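Local coordinates for D-2-hydroxyacid dehydrogensase protein (PDB 4LSW) that probably catalyses the NAD(P)-dependent interconversion of D-2-hydroxyacids and 2-oxoacids, at residues R217-N231 with A242-A256. Numbering follows the deposited sequence.
Sequences RDVIEALGPEGMLIN and ALIAALADGRLGSAA
Backbone bonds join Leu229 to Ser254 and Ala256 where strands 228-231 and 254-256 run parallel in the Rossmann-type sheet: Leu229 N donates to Ser254 O (3.0 Å), and Ala256 N returns to Leu229 O (2.8 Å). Gly224 O, in the turn closing helix 217-223, accepts from Gly253 N and Gly227 N on opposite faces of its carbonyl plane. Apolar packing fills the angle between sheet and helices. Ile220 drives CD1 against the Leu243 backbone and presses CG2 tightly on Ala246 CB (3.5 Å). Leu252 CG lies anti to the backbone N (chi1 178°), which helps set its two methyls so that Leu252 CD1 meets Leu223 CG (3.6 Å) and CD2 meets Leu229 CB. Charged groups lie on the solvent side. The Arg251 guanidinium stacks on that of Arg217, planes 18° apart, with Ala246 CA over its other face. Arg251 NE and NH1 grip one oxygen of Asp249, OD2, side-on, while Arg251 NH2 makes a salt bridge with Glu221 OE2 (2.7 Å) through a weak, bent hydrogen bond (128°). Glu221 OE2 also pairs with Arg217 NH1 (3.0 Å). Shortening Arg251 to an alanine is likely to cost Asp249 its two-nitrogen grip, Glu221 its mate across the contact and Arg217 its stacking partner. Two carboxylates thus probably offset the like charges of the stacked arginines, and ionic pairing ties helix 217-223 to the loop after helix 242-249, beside the apolar packing of the beta-alpha-beta unit and the helix before it.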
ATOM      1  N   ARG A 217     -21.791   1.284   0.126  1.00  9.26           N
ATOM      2  CA  ARG A 217     -22.809   1.635  -0.868  1.00  7.11           C
ATOM      3  C   ARG A 217     -23.129   3.135  -0.901  1.00  7.94           C
ATOM      4  O   ARG A 217     -23.235   3.712  -1.980  1.00  7.76           O
ATOM      5  CB  ARG A 217     -24.109   0.841  -0.647  1.00  9.36           C
ATOM      6  CG  ARG A 217     -25.249   1.264  -1.573  1.00  9.71           C
ATOM      7  CD  ARG A 217     -26.518   0.421  -1.365  1.00 11.25           C
ATOM      8  NE  ARG A 217     -26.577  -0.731  -2.257  1.00  9.10           N
ATOM      9  CZ  ARG A 217     -27.446  -0.861  -3.255  1.00  8.70           C
ATOM     10  NH1 ARG A 217     -28.350   0.083  -3.491  1.00 10.29           N
ATOM     11  NH2 ARG A 217     -27.428  -1.947  -4.011  1.00  9.50           N
ATOM     12  N   ASP A 218     -23.285   3.768   0.262  1.00  9.20           N
ATOM     13  CA  ASP A 218     -23.659   5.177   0.270  1.00  9.57           C
ATOM     14  C   ASP A 218     -22.578   6.078  -0.337  1.00  6.65           C
ATOM     15  O   ASP A 218     -22.890   7.000  -1.094  1.00  7.31           O
ATOM     16  CB  ASP A 218     -24.047   5.648   1.683  1.00  8.70           C
ATOM     17  CG  ASP A 218     -25.368   5.070   2.153  1.00 14.14           C
ATOM     18  OD1 ASP A 218     -26.192   4.695   1.300  1.00 13.42           O
ATOM     19  OD2 ASP A 218     -25.569   5.005   3.382  1.00 18.57           O
ATOM     20  N   VAL A 219     -21.317   5.804  -0.008  1.00  7.32           N
ATOM     21  CA  VAL A 219     -20.218   6.599  -0.566  1.00  5.40           C
ATOM     22  C   VAL A 219     -20.137   6.371  -2.068  1.00  8.19           C
ATOM     23  O   VAL A 219     -20.012   7.318  -2.846  1.00  6.58           O
ATOM     24  CB  VAL A 219     -18.880   6.238   0.081  1.00  5.75           C
ATOM     25  CG1 VAL A 219     -17.726   6.958  -0.630  1.00  5.68           C
ATOM     26  CG2 VAL A 219     -18.918   6.611   1.550  1.00  7.98           C
ATOM     27  N   ILE A 220     -20.227   5.109  -2.468  1.00  6.33           N
ATOM     28  CA  ILE A 220     -20.139   4.737  -3.873  1.00  4.80           C
ATOM     29  C   ILE A 220     -21.267   5.375  -4.682  1.00  5.97           C
ATOM     30  O   ILE A 220     -21.059   5.885  -5.783  1.00  7.61           O
ATOM     31  CB  ILE A 220     -20.121   3.204  -4.028  1.00  6.24           C
ATOM     32  CG1 ILE A 220     -18.828   2.647  -3.420  1.00  8.55           C
ATOM     33  CG2 ILE A 220     -20.256   2.826  -5.494  1.00  8.43           C
ATOM     34  CD1 ILE A 220     -18.850   1.145  -3.190  1.00 11.35           C
ATOM     35  N   GLU A 221     -22.473   5.370  -4.122  1.00  6.42           N
ATOM     36  CA  GLU A 221     -23.620   5.946  -4.818  1.00  6.35           C
ATOM     37  C   GLU A 221     -23.503   7.460  -4.936  1.00  6.50           C
ATOM     38  O   GLU A 221     -23.886   8.048  -5.945  1.00  7.04           O
ATOM     39  CB  GLU A 221     -24.931   5.553  -4.123  1.00  8.73           C
ATOM     40  CG  GLU A 221     -25.266   4.095  -4.356  1.00  9.51           C
ATOM     41  CD  GLU A 221     -26.682   3.736  -3.991  1.00 12.20           C
ATOM     42  OE1 GLU A 221     -27.356   4.506  -3.264  1.00 12.61           O
ATOM     43  OE2 GLU A 221     -27.114   2.660  -4.442  1.00 10.58           O
ATOM     44  N   ALA A 222     -22.967   8.081  -3.899  1.00  6.23           N
ATOM     45  CA  ALA A 222     -22.730   9.517  -3.925  1.00  6.03           C
ATOM     46  C   ALA A 222     -21.657   9.904  -4.950  1.00  6.99           C
ATOM     47  O   ALA A 222     -21.731  10.977  -5.553  1.00  6.86           O
ATOM     48  CB  ALA A 222     -22.379  10.033  -2.526  1.00  6.10           C
ATOM     49  N   LEU A 223     -20.671   9.034  -5.140  1.00  5.45           N
ATOM     50  CA  LEU A 223     -19.643   9.262  -6.146  1.00  4.45           C
ATOM     51  C   LEU A 223     -20.299   9.312  -7.526  1.00  6.17           C
ATOM     52  O   LEU A 223     -19.973  10.175  -8.341  1.00  5.58           O
ATOM     53  CB  LEU A 223     -18.564   8.183  -6.061  1.00  5.50           C
ATOM     54  CG  LEU A 223     -17.342   8.315  -6.967  1.00  5.06           C
ATOM     55  CD1 LEU A 223     -16.813   9.749  -6.907  1.00  5.38           C
ATOM     56  CD2 LEU A 223     -16.302   7.311  -6.532  1.00  5.27           C
ATOM     57  N   GLY A 224     -21.226   8.397  -7.787  1.00  6.11           N
ATOM     58  CA  GLY A 224     -22.188   8.616  -8.852  1.00  7.47           C
ATOM     59  C   GLY A 224     -21.873   8.030 -10.214  1.00  7.79           C
ATOM     60  O   GLY A 224     -20.788   7.483 -10.447  1.00  6.49           O
ATOM     61  N   PRO A 225     -22.835   8.146 -11.133  1.00  6.99           N
ATOM     62  CA  PRO A 225     -22.781   7.416 -12.406  1.00  6.11           C
ATOM     63  C   PRO A 225     -21.693   7.868 -13.356  1.00 10.04           C
ATOM     64  O   PRO A 225     -21.377   7.143 -14.305  1.00 10.68           O
ATOM     65  CB  PRO A 225     -24.164   7.686 -13.032  1.00  8.39           C
ATOM     66  CG  PRO A 225     -24.696   8.889 -12.317  1.00  9.08           C
ATOM     67  CD  PRO A 225     -24.140   8.793 -10.919  1.00  6.23           C
ATOM     68  N   GLU A 226     -21.146   9.053 -13.118  1.00  8.96           N
ATOM     69  CA  GLU A 226     -20.020   9.524 -13.908  1.00  8.47           C
ATOM     70  C   GLU A 226     -18.816   9.815 -13.028  1.00 10.98           C
ATOM     71  O   GLU A 226     -17.889  10.516 -13.439  1.00 11.45           O
ATOM     72  CB  GLU A 226     -20.422  10.738 -14.741  1.00 10.99           C
ATOM     73  CG  GLU A 226     -21.521  10.377 -15.741  1.00 10.89           C
ATOM     74  CD  GLU A 226     -21.885  11.486 -16.700  1.00 19.61           C
ATOM     75  OE1 GLU A 226     -21.139  12.482 -16.798  1.00 21.12           O
ATOM     76  OE2 GLU A 226     -22.935  11.352 -17.367  1.00 29.95           O
ATOM     77  N   GLY A 227     -18.833   9.276 -11.814  1.00  7.27           N
ATOM     78  CA  GLY A 227     -17.699   9.384 -10.931  1.00  7.43           C
ATOM     79  C   GLY A 227     -16.784   8.195 -11.082  1.00  5.80           C
ATOM     80  O   GLY A 227     -17.176   7.147 -11.601  1.00  7.90           O
ATOM     81  N   MET A 228     -15.549   8.361 -10.617  1.00  5.13           N
ATOM     82  CA  MET A 228     -14.531   7.335 -10.698  1.00  5.85           C
ATOM     83  C   MET A 228     -13.890   7.130  -9.331  1.00  6.25           C
ATOM     84  O   MET A 228     -13.500   8.095  -8.668  1.00  6.24           O
ATOM     85  CB  MET A 228     -13.462   7.744 -11.713  1.00  7.02           C
ATOM     86  CG  MET A 228     -12.344   6.740 -11.800  1.00  4.52           C
ATOM     87  SD  MET A 228     -10.952   7.280 -12.804  1.00  7.82           S
ATOM     88  CE  MET A 228     -11.809   7.687 -14.309  1.00  8.61           C
ATOM     89  N   LEU A 229     -13.782   5.873  -8.915  1.00  6.14           N
ATOM     90  CA  LEU A 229     -13.121   5.516  -7.672  1.00  5.57           C
ATOM     91  C   LEU A 229     -11.718   4.996  -7.969  1.00  7.30           C
ATOM     92  O   LEU A 229     -11.559   4.097  -8.797  1.00  7.65           O
ATOM     93  CB  LEU A 229     -13.930   4.428  -6.953  1.00  6.84           C
ATOM     94  CG  LEU A 229     -13.418   4.032  -5.565  1.00  8.90           C
ATOM     95  CD1 LEU A 229     -13.664   5.141  -4.537  1.00 11.33           C
ATOM     96  CD2 LEU A 229     -14.054   2.710  -5.117  1.00 12.02           C
ATOM     97  N   ILE A 230     -10.703   5.572  -7.323  1.00  4.74           N
ATOM     98  CA  ILE A 230      -9.336   5.091  -7.497  1.00  5.54           C
ATOM     99  C   ILE A 230      -8.821   4.590  -6.167  1.00  6.39           C
ATOM    100  O   ILE A 230      -8.747   5.350  -5.215  1.00  5.93           O
ATOM    101  CB  ILE A 230      -8.380   6.197  -8.021  1.00  4.27           C
ATOM    102  CG1 ILE A 230      -8.886   6.775  -9.348  1.00  6.15           C
ATOM    103  CG2 ILE A 230      -6.960   5.650  -8.179  1.00  6.69           C
ATOM    104  CD1 ILE A 230      -9.695   8.064  -9.196  1.00  6.95           C
ATOM    105  N   ASN A 231      -8.487   3.306  -6.086  1.00  5.57           N
ATOM    106  CA  ASN A 231      -7.978   2.764  -4.843  1.00  5.99           C
ATOM    107  C   ASN A 231      -6.537   2.295  -4.914  1.00  8.37           C
ATOM    108  O   ASN A 231      -6.212   1.390  -5.698  1.00  9.36           O
ATOM    109  CB  ASN A 231      -8.845   1.628  -4.306  1.00  7.53           C
ATOM    110  CG  ASN A 231      -8.438   1.240  -2.922  1.00  8.26           C
ATOM    111  OD1 ASN A 231      -7.801   2.023  -2.210  1.00  7.82           O
ATOM    112  ND2 ASN A 231      -8.767   0.016  -2.525  1.00 13.32           N
ATOM    113  N   ALA A 242     -20.535  -4.189  -2.706  1.00 11.85           N
ATOM    114  CA  ALA A 242     -21.230  -2.952  -3.042  1.00  8.18           C
ATOM    115  C   ALA A 242     -20.603  -2.307  -4.276  1.00  8.12           C
ATOM    116  O   ALA A 242     -21.315  -1.735  -5.103  1.00  8.55           O
ATOM    117  CB  ALA A 242     -21.203  -1.991  -1.887  1.00 10.09           C
ATOM    118  N   LEU A 243     -19.275  -2.396  -4.383  1.00  9.44           N
ATOM    119  CA  LEU A 243     -18.556  -1.781  -5.493  1.00 10.85           C
ATOM    120  C   LEU A 243     -18.893  -2.486  -6.805  1.00  7.11           C
ATOM    121  O   LEU A 243     -19.216  -1.847  -7.809  1.00  9.48           O
ATOM    122  CB  LEU A 243     -17.048  -1.821  -5.229  1.00  7.44           C
ATOM    123  CG  LEU A 243     -16.134  -1.286  -6.341  1.00  9.75           C
ATOM    124  CD1 LEU A 243     -16.537   0.124  -6.702  1.00 12.52           C
ATOM    125  CD2 LEU A 243     -14.688  -1.326  -5.892  1.00  9.05           C
ATOM    126  N   ILE A 244     -18.866  -3.818  -6.783  1.00  9.15           N
ATOM    127  CA  ILE A 244     -19.163  -4.584  -7.978  1.00  9.92           C
ATOM    128  C   ILE A 244     -20.601  -4.363  -8.456  1.00  9.18           C
ATOM    129  O   ILE A 244     -20.839  -4.136  -9.637  1.00 11.99           O
ATOM    130  CB  ILE A 244     -18.867  -6.078  -7.750  1.00 10.51           C
ATOM    131  CG1 ILE A 244     -17.351  -6.271  -7.628  1.00 11.79           C
ATOM    132  CG2 ILE A 244     -19.392  -6.908  -8.900  1.00 11.48           C
ATOM    133  CD1 ILE A 244     -16.936  -7.612  -7.061  1.00 14.17           C
ATOM    134  N   ALA A 245     -21.557  -4.401  -7.529  1.00 10.75           N
ATOM    135  CA  ALA A 245     -22.949  -4.176  -7.891  1.00 10.31           C
ATOM    136  C   ALA A 245     -23.172  -2.786  -8.484  1.00  9.39           C
ATOM    137  O   ALA A 245     -23.921  -2.622  -9.445  1.00 12.57           O
ATOM    138  CB  ALA A 245     -23.849  -4.386  -6.687  1.00  9.89           C
ATOM    139  N   ALA A 246     -22.515  -1.786  -7.906  1.00  9.48           N
ATOM    140  CA  ALA A 246     -22.678  -0.418  -8.389  1.00  8.66           C
ATOM    141  C   ALA A 246     -22.065  -0.226  -9.779  1.00 10.40           C
ATOM    142  O   ALA A 246     -22.637   0.468 -10.618  1.00 10.05           O
ATOM    143  CB  ALA A 246     -22.097   0.568  -7.407  1.00  6.12           C
ATOM    144  N   LEU A 247     -20.912  -0.838 -10.019  1.00 10.18           N
ATOM    145  CA  LEU A 247     -20.300  -0.773 -11.347  1.00 11.16           C
ATOM    146  C   LEU A 247     -21.157  -1.485 -12.387  1.00 13.81           C
ATOM    147  O   LEU A 247     -21.320  -0.995 -13.504  1.00 15.09           O
ATOM    148  CB  LEU A 247     -18.884  -1.352 -11.328  1.00 10.06           C
ATOM    149  CG  LEU A 247     -17.861  -0.481 -10.603  1.00 11.02           C
ATOM    150  CD1 LEU A 247     -16.640  -1.274 -10.185  1.00  9.65           C
ATOM    151  CD2 LEU A 247     -17.449   0.682 -11.495  1.00 11.38           C
ATOM    152  N   ALA A 248     -21.713  -2.633 -12.005  1.00 11.31           N
ATOM    153  CA  ALA A 248     -22.587  -3.387 -12.897  1.00 14.22           C
ATOM    154  C   ALA A 248     -23.854  -2.608 -13.252  1.00 13.94           C
ATOM    155  O   ALA A 248     -24.306  -2.650 -14.399  1.00 16.90           O
ATOM    156  CB  ALA A 248     -22.948  -4.740 -12.264  1.00 14.93           C
ATOM    157  N   ASP A 249     -24.407  -1.900 -12.267  1.00 11.29           N
ATOM    158  CA  ASP A 249     -25.674  -1.170 -12.394  1.00 12.54           C
ATOM    159  C   ASP A 249     -25.547   0.182 -13.080  1.00 12.87           C
ATOM    160  O   ASP A 249     -26.546   0.774 -13.490  1.00 15.54           O
ATOM    161  CB  ASP A 249     -26.265  -0.873 -11.011  1.00 15.22           C
ATOM    162  CG  ASP A 249     -26.874  -2.081 -10.349  1.00 19.63           C
ATOM    163  OD1 ASP A 249     -27.020  -3.135 -11.007  1.00 17.56           O
ATOM    164  OD2 ASP A 249     -27.219  -1.949  -9.156  1.00 16.20           O
ATOM    165  N   GLY A 250     -24.325   0.696 -13.155  1.00 12.63           N
ATOM    166  CA  GLY A 250     -24.120   2.047 -13.642  1.00 13.45           C
ATOM    167  C   GLY A 250     -24.276   3.113 -12.566  1.00 12.15           C
ATOM    168  O   GLY A 250     -24.229   4.302 -12.865  1.00 12.24           O
ATOM    169  N   ARG A 251     -24.464   2.693 -11.315  1.00  9.50           N
ATOM    170  CA  ARG A 251     -24.533   3.632 -10.201  1.00  8.54           C
ATOM    171  C   ARG A 251     -23.172   4.283  -9.903  1.00  7.99           C
ATOM    172  O   ARG A 251     -23.112   5.379  -9.342  1.00  8.52           O
ATOM    173  CB  ARG A 251     -25.103   2.964  -8.943  1.00 10.60           C
ATOM    174  CG  ARG A 251     -26.607   2.725  -8.990  1.00  9.61           C
ATOM    175  CD  ARG A 251     -27.136   2.051  -7.722  1.00  8.69           C
ATOM    176  NE  ARG A 251     -26.754   0.639  -7.669  1.00 10.80           N
ATOM    177  CZ  ARG A 251     -25.995   0.087  -6.726  1.00  8.81           C
ATOM    178  NH1 ARG A 251     -25.695  -1.206  -6.803  1.00 10.59           N
ATOM    179  NH2 ARG A 251     -25.542   0.799  -5.707  1.00  8.10           N
ATOM    180  N   LEU A 252     -22.094   3.591 -10.264  1.00  8.56           N
ATOM    181  CA  LEU A 252     -20.750   4.166 -10.244  1.00  7.55           C
ATOM    182  C   LEU A 252     -20.224   4.095 -11.657  1.00  6.86           C
ATOM    183  O   LEU A 252     -20.356   3.064 -12.320  1.00  9.43           O
ATOM    184  CB  LEU A 252     -19.817   3.378  -9.326  1.00  7.10           C
ATOM    185  CG  LEU A 252     -18.371   3.914  -9.319  1.00  6.55           C
ATOM    186  CD1 LEU A 252     -18.332   5.364  -8.837  1.00  8.04           C
ATOM    187  CD2 LEU A 252     -17.504   3.039  -8.463  1.00  7.17           C
ATOM    188  N   GLY A 253     -19.601   5.179 -12.106  1.00  7.63           N
ATOM    189  CA  GLY A 253     -19.108   5.256 -13.471  1.00  8.32           C
ATOM    190  C   GLY A 253     -17.954   4.329 -13.798  1.00  8.76           C
ATOM    191  O   GLY A 253     -17.987   3.639 -14.823  1.00  9.77           O
ATOM    192  N   SER A 254     -16.931   4.318 -12.949  1.00  6.83           N
ATOM    193  CA  SER A 254     -15.744   3.515 -13.211  1.00  7.52           C
ATOM    194  C   SER A 254     -14.881   3.392 -11.967  1.00  5.61           C
ATOM    195  O   SER A 254     -15.083   4.107 -10.985  1.00  5.82           O
ATOM    196  CB  SER A 254     -14.920   4.114 -14.361  1.00  9.12           C
ATOM    197  OG  SER A 254     -14.434   5.403 -14.019  1.00 11.33           O
ATOM    198  N   ALA A 255     -13.916   2.482 -12.019  1.00  6.42           N
ATOM    199  CA  ALA A 255     -12.989   2.283 -10.925  1.00  5.52           C
ATOM    200  C   ALA A 255     -11.619   1.935 -11.465  1.00  9.24           C
ATOM    201  O   ALA A 255     -11.492   1.328 -12.530  1.00  9.98           O
ATOM    202  CB  ALA A 255     -13.487   1.182 -10.000  1.00  7.04           C
ATOM    203  N   ALA A 256     -10.599   2.327 -10.720  1.00  6.19           N
ATOM    204  CA  ALA A 256      -9.228   1.957 -11.025  1.00  8.37           C
ATOM    205  C   ALA A 256      -8.633   1.424  -9.738  1.00  6.80           C
ATOM    206  O   ALA A 256      -8.567   2.131  -8.741  1.00  5.72           O
ATOM    207  CB  ALA A 256      -8.457   3.172 -11.534  1.00  6.48           C
TER
HETATM  208  O   HOH W   1     -25.170   6.564  -7.986  1.00 10.17           O
HETATM  209  O   HOH W   2     -22.898   5.075 -15.077  1.00 16.42           O
HETATM  210  O   HOH W   3     -16.476   7.421 -14.563  1.00 17.53           O